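Local coordinates for putative metal-dependent hydrolase (Bacillus subtilis, PDB 6KNS) that adopts the metallo-beta-lactamase fold, binds zinc and calcium ions, and is probably a hydrolase, perhaps of the kind that processes tRNA 3' ends, at the interface of chains A and B. Numbering follows the deposited sequence. Chains: chain A/B, Putative metal-dependent hydrolase.

The interface of chains A and B. Residues chain A 17, 19, 43, 68, 72; chain B 46, 73, 76.
A:Ser43 meets B:Asp73 where two copies of this metallo-beta-lactamase fold protein pack about a two-fold axis, so each contact recurs with the chains exchanged. The patch adjoins the zinc-binding HXHXDH motif, in which A:His68, itself no zinc ligand, separates ligands His67 and Asp69. The structure alone does not show whether this dimer forms in the cell.

A direct polar link is a short hydrogen bond from the hydroxyl OG of A:Ser43 to carboxylate OD1 of B:Asp73, 2.5 Å long. The hydroxyl comes from above the carboxylate, 38° out of its plane. With chi1 at -168°, OG points away from the serine's backbone N and lies beside its carbonyl carbon, toward B:Asp73. Water 1 bridges A:Ser43 OG (2.9 Å) and B:Asp73 OD2 (2.4 Å, short). Within chain B, the backbone N of B:Leu46, in helix 45-49, donates to OD2 of B:Asp73 over 2.9 Å on the anti side, 24° out of plane. One carboxylate oxygen is thus tied to its own chain while the other faces the partner, which should limit rotation of the group.

The apolar part centres on the ring of B:Pro76, near the start of helix 74-86. Its CG sits 3.5 Å from the methyl CB of A:Ala72 and 3.9 Å from CB of A:Ser43. CB of A:His68 touches its N and CD, the latter at 4.0 Å. Separately, CG of A:Pro19 touches CB of B:Leu46 at 3.9 Å, the side chains crossing nearly at right angles.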
loop_
_atom_site.group_PDB
_atom_site.type_symbol
_atom_site.label_atom_id
_atom_site.label_comp_id
_atom_site.label_asym_id
_atom_site.label_seq_id
_atom_site.Cartn_x
_atom_site.Cartn_y
_atom_site.Cartn_z
ATOM N N GLY A 17 -2.061 3.362 -11.562
ATOM C CA GLY A 17 -0.720 3.831 -11.230
ATOM C C GLY A 17 -0.445 4.026 -9.740
ATOM O O GLY A 17 0.476 3.418 -9.180
ATOM N N PRO A 19 -2.551 5.883 -5.898
ATOM C CA PRO A 19 -3.858 6.275 -5.386
ATOM C C PRO A 19 -4.039 7.786 -5.401
ATOM O O PRO A 19 -3.115 8.530 -5.066
ATOM C CB PRO A 19 -3.807 5.779 -3.939
ATOM C CG PRO A 19 -2.341 5.911 -3.597
ATOM C CD PRO A 19 -1.652 5.433 -4.820
ATOM N N SER A 43 -2.230 -0.519 -4.133
ATOM C CA SER A 43 -1.953 0.464 -3.042
ATOM C C SER A 43 -3.225 0.796 -2.237
ATOM O O SER A 43 -4.257 1.124 -2.814
ATOM C CB SER A 43 -1.367 1.745 -3.642
ATOM O OG SER A 43 -0.830 2.611 -2.656
ATOM N N HIS A 68 3.447 -2.407 -9.719
ATOM C CA HIS A 68 3.265 -1.963 -8.324
ATOM C C HIS A 68 1.834 -1.671 -7.937
ATOM O O HIS A 68 1.358 -2.043 -6.856
ATOM C CB HIS A 68 4.052 -0.682 -8.063
ATOM C CG HIS A 68 5.512 -0.831 -8.231
ATOM N ND1 HIS A 68 6.258 -1.772 -7.543
ATOM C CD2 HIS A 68 6.382 -0.156 -9.030
ATOM C CE1 HIS A 68 7.531 -1.645 -7.898
ATOM N NE2 HIS A 68 7.623 -0.684 -8.801
ATOM N N ALA A 72 1.213 -3.913 -4.637
ATOM C CA ALA A 72 1.874 -3.207 -3.549
ATOM C C ALA A 72 1.507 -3.737 -2.181
ATOM O O ALA A 72 2.351 -3.711 -1.306
ATOM C CB ALA A 72 1.657 -1.636 -3.616
ATOM N N LEU B 46 0.573 6.325 1.107
ATOM C CA LEU B 46 0.398 7.300 0.024
ATOM C C LEU B 46 -1.009 7.815 -0.065
ATOM O O LEU B 46 -1.231 9.042 -0.202
ATOM C CB LEU B 46 0.753 6.714 -1.335
ATOM C CG LEU B 46 2.164 6.763 -1.854
ATOM C CD1 LEU B 46 2.175 6.475 -3.430
ATOM C CD2 LEU B 46 2.814 8.111 -1.503
ATOM N N ASP B 73 4.457 1.236 0.006
ATOM C CA ASP B 73 4.025 2.250 -0.948
ATOM C C ASP B 73 5.141 2.943 -1.773
ATOM O O ASP B 73 4.855 3.878 -2.538
ATOM C CB ASP B 73 3.081 3.283 -0.317
ATOM C CG ASP B 73 1.588 2.930 -0.474
ATOM O OD1 ASP B 73 1.214 2.004 -1.267
ATOM O OD2 ASP B 73 0.777 3.625 0.217
ATOM N N PRO B 76 4.301 2.383 -5.750
ATOM C CA PRO B 76 3.280 3.329 -6.152
ATOM C C PRO B 76 3.775 4.780 -6.116
ATOM O O PRO B 76 3.380 5.577 -6.954
ATOM C CB PRO B 76 2.154 3.086 -5.152
ATOM C CG PRO B 76 2.342 1.650 -4.716
ATOM C CD PRO B 76 3.840 1.458 -4.695
HETATM O O HOH W 1 -1.554 4.140 -0.279
#